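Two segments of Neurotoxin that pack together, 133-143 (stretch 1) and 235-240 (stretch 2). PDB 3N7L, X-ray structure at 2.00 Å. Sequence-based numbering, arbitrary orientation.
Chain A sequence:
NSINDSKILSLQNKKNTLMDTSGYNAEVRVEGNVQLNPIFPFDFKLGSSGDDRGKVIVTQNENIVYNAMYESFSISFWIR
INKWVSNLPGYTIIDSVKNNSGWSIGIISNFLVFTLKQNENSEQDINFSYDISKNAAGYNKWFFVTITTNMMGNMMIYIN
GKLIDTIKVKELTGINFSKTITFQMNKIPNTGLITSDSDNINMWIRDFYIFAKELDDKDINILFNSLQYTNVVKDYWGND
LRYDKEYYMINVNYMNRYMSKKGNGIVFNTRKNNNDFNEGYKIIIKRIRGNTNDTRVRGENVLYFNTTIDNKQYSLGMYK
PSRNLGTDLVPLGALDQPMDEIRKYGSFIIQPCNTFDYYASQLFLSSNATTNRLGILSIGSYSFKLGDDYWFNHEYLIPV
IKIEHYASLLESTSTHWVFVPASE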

# COMPACT_ATOMS: atom_id res chain seq x y z
N SER A 133 15.44 -2.56 -2.95
CA SER A 133 16.06 -1.60 -2.03
C SER A 133 15.03 -0.73 -1.30
O SER A 133 15.27 -0.28 -0.18
CB SER A 133 17.04 -0.70 -2.79
OG SER A 133 16.37 0.27 -3.57
N LYS A 134 13.88 -0.50 -1.93
CA LYS A 134 12.84 0.32 -1.33
C LYS A 134 11.80 -0.51 -0.58
O LYS A 134 10.85 0.05 -0.03
CB LYS A 134 12.11 1.13 -2.40
CG LYS A 134 12.99 2.11 -3.15
CD LYS A 134 12.15 2.87 -4.15
CE LYS A 134 13.00 3.87 -4.91
NZ LYS A 134 12.17 4.58 -5.92
N ASN A 135 11.97 -1.82 -0.55
CA ASN A 135 11.02 -2.69 0.14
C ASN A 135 11.75 -3.84 0.81
O ASN A 135 11.45 -5.00 0.57
CB ASN A 135 10.00 -3.24 -0.87
CG ASN A 135 9.24 -2.14 -1.58
OD1 ASN A 135 8.27 -1.61 -1.04
ND2 ASN A 135 9.68 -1.77 -2.77
N ALA A 136 12.72 -3.50 1.66
CA ALA A 136 13.52 -4.50 2.35
C ALA A 136 12.71 -5.46 3.19
O ALA A 136 13.04 -6.64 3.28
CB ALA A 136 14.58 -3.81 3.21
N ALA A 137 11.64 -4.97 3.81
CA ALA A 137 10.80 -5.81 4.65
C ALA A 137 9.75 -6.56 3.83
O ALA A 137 8.85 -7.20 4.38
CB ALA A 137 10.12 -4.97 5.72
N GLY A 138 9.88 -6.49 2.51
CA GLY A 138 8.95 -7.15 1.62
C GLY A 138 7.95 -6.18 1.02
O GLY A 138 7.61 -5.16 1.63
N TYR A 139 7.47 -6.48 -0.18
CA TYR A 139 6.49 -5.63 -0.84
C TYR A 139 5.13 -6.14 -0.35
O TYR A 139 4.45 -6.88 -1.05
CB TYR A 139 6.60 -5.79 -2.36
CG TYR A 139 5.93 -4.69 -3.14
CD1 TYR A 139 6.62 -3.52 -3.47
CD2 TYR A 139 4.60 -4.81 -3.55
CE1 TYR A 139 5.99 -2.50 -4.20
CE2 TYR A 139 3.97 -3.80 -4.28
CZ TYR A 139 4.67 -2.65 -4.60
OH TYR A 139 4.04 -1.67 -5.33
N ASN A 140 4.75 -5.74 0.86
CA ASN A 140 3.51 -6.23 1.46
C ASN A 140 2.34 -5.25 1.45
O ASN A 140 1.41 -5.36 2.26
CB ASN A 140 3.80 -6.67 2.90
CG ASN A 140 5.15 -7.33 3.02
OD1 ASN A 140 5.50 -8.21 2.24
ND2 ASN A 140 5.93 -6.91 4.01
N LYS A 141 2.37 -4.31 0.52
CA LYS A 141 1.32 -3.32 0.42
C LYS A 141 0.28 -3.62 -0.66
O LYS A 141 0.52 -4.42 -1.57
CB LYS A 141 1.94 -1.94 0.16
CG LYS A 141 2.69 -1.84 -1.16
CD LYS A 141 3.60 -0.61 -1.21
CE LYS A 141 4.73 -0.70 -0.18
NZ LYS A 141 5.59 0.52 -0.12
N TRP A 142 -0.88 -3.00 -0.53
CA TRP A 142 -1.92 -3.15 -1.52
C TRP A 142 -1.42 -2.43 -2.78
O TRP A 142 -0.82 -1.36 -2.68
CB TRP A 142 -3.20 -2.44 -1.07
CG TRP A 142 -4.14 -3.25 -0.24
CD1 TRP A 142 -4.37 -3.12 1.10
CD2 TRP A 142 -5.04 -4.26 -0.71
NE1 TRP A 142 -5.37 -3.98 1.49
CE2 TRP A 142 -5.80 -4.69 0.40
CE3 TRP A 142 -5.29 -4.84 -1.96
CZ2 TRP A 142 -6.78 -5.68 0.30
CZ3 TRP A 142 -6.26 -5.82 -2.07
CH2 TRP A 142 -7.00 -6.23 -0.94
N PHE A 143 -1.65 -3.02 -3.95
CA PHE A 143 -1.28 -2.35 -5.19
C PHE A 143 -2.30 -2.69 -6.27
O PHE A 143 -2.96 -3.73 -6.21
CB PHE A 143 0.18 -2.66 -5.62
CG PHE A 143 0.46 -4.10 -5.95
CD1 PHE A 143 0.50 -4.52 -7.28
CD2 PHE A 143 0.75 -5.02 -4.95
CE1 PHE A 143 0.84 -5.83 -7.61
CE2 PHE A 143 1.08 -6.34 -5.26
CZ PHE A 143 1.13 -6.75 -6.59
N ASP A 235 -2.34 3.52 5.89
CA ASP A 235 -1.15 3.12 6.62
C ASP A 235 -0.16 2.64 5.55
O ASP A 235 -0.48 2.64 4.36
CB ASP A 235 -1.46 2.05 7.68
CG ASP A 235 -1.83 0.69 7.09
OD1 ASP A 235 -2.32 -0.14 7.89
OD2 ASP A 235 -1.62 0.44 5.89
N TYR A 236 1.04 2.23 5.97
CA TYR A 236 2.08 1.82 5.02
C TYR A 236 1.70 0.69 4.05
O TYR A 236 2.21 0.63 2.93
CB TYR A 236 3.35 1.44 5.79
CG TYR A 236 4.60 1.31 4.93
CD1 TYR A 236 5.06 2.39 4.18
CD2 TYR A 236 5.34 0.13 4.92
CE1 TYR A 236 6.24 2.30 3.44
CE2 TYR A 236 6.52 0.03 4.18
CZ TYR A 236 6.96 1.11 3.45
OH TYR A 236 8.14 1.03 2.74
N TRP A 237 0.83 -0.22 4.48
CA TRP A 237 0.44 -1.34 3.63
C TRP A 237 -0.78 -1.03 2.77
O TRP A 237 -1.22 -1.86 1.97
CB TRP A 237 0.16 -2.58 4.50
CG TRP A 237 1.30 -2.93 5.44
CD1 TRP A 237 1.20 -3.20 6.77
CD2 TRP A 237 2.69 -3.06 5.11
NE1 TRP A 237 2.44 -3.48 7.29
CE2 TRP A 237 3.37 -3.41 6.29
CE3 TRP A 237 3.42 -2.91 3.92
CZ2 TRP A 237 4.76 -3.62 6.33
CZ3 TRP A 237 4.80 -3.12 3.96
CH2 TRP A 237 5.45 -3.47 5.16
N GLY A 238 -1.34 0.17 2.92
CA GLY A 238 -2.49 0.54 2.13
C GLY A 238 -3.85 0.37 2.79
O GLY A 238 -4.87 0.62 2.14
N ASN A 239 -3.88 -0.06 4.05
CA ASN A 239 -5.16 -0.20 4.76
C ASN A 239 -5.54 1.19 5.24
O ASN A 239 -4.70 2.08 5.29
CB ASN A 239 -5.02 -1.10 6.00
CG ASN A 239 -4.48 -2.48 5.67
OD1 ASN A 239 -5.04 -3.19 4.84
ND2 ASN A 239 -3.40 -2.87 6.34
N ASP A 240 -6.81 1.39 5.60
CA ASP A 240 -7.23 2.71 6.10
C ASP A 240 -6.50 3.01 7.41
O ASP A 240 -6.42 2.16 8.29
CB ASP A 240 -8.74 2.74 6.37
CG ASP A 240 -9.57 2.54 5.11
OD1 ASP A 240 -9.03 2.69 4.00
OD2 ASP A 240 -10.77 2.24 5.26
O HOH W 1 3.55 2.43 1.45

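Two loop segments, far apart in sequence, meet here and bury 396 Å² between them, with Trp237 of stretch 2 contributing the largest share. Stretch 1 approaches gradually. Ser133 stays clear of the partner, and Lys134 only grazes it, its carbonyl O lying 4.0 Å from Tyr236 OH while its extended side chain leads away from stretch 2, its NZ hydrogen-bonded elsewhere in the structure.

The chain then folds through a type I beta turn from Asn135 to Gly138, closed by Gly138 N donating to Asn135 O at 2.9 Å. Glycine suits the last position: with phi at 102° and psi at 150°, a CB would be jammed against the preceding carbonyl and would also run into Asn140 OD1. The Gly138 carbonyl O comes within 4.2 Å of Trp237 CZ3. Tyr139 points its side chain away from stretch 2 and takes no part.

Asn140 does two jobs. Its ND2 donates to Ala137 O at 3.0 Å, tying the side chain back to the turn, and its CB sits over the face of the Trp237 six-membered ring, 4.1 Å from the centroid, in a CH-pi contact. The wide, flat indole gives the short asparagine side chain a surface to rest on, and ND2 lies 3.7 Å from Trp237 CH2.

The closest pair of CA atoms is at Lys141, whose CA lies 3.9 Å from Trp237 CA. The same CA makes a CA-H...O contact with Trp237 O at 3.3 Å. The long side chain reaches along Tyr236, placing NZ 4.4 Å from the centroid of the phenol ring in an off-centre cation-pi interaction. A water accepts from Lys141 NZ at 3.2 Å and donates to Tyr236 O at 2.7 Å, so the buried ammonium group is linked to the tyrosine's backbone as well as to its ring.

Trp142 supplies the firmest link: its backbone N donates to Trp237 O at 2.8 Å, with a nearly straight N-H...O angle of 161°. Its CB points toward stretch 2, where Gly238 leaves room; a CB on that glycine would lie 3.0 Å from Trp142 CB, a clash, and its backbone angles independently call for glycine. Farther out, the indole NE1 makes a weak hydrogen bond to Asn239 OD1 at 3.5 Å, met at the ring edge. Asp235 steadies this side of the contact by accepting from Asn239 N at its OD2, 3.0 Å away. With Phe143 the chain leaves the contact.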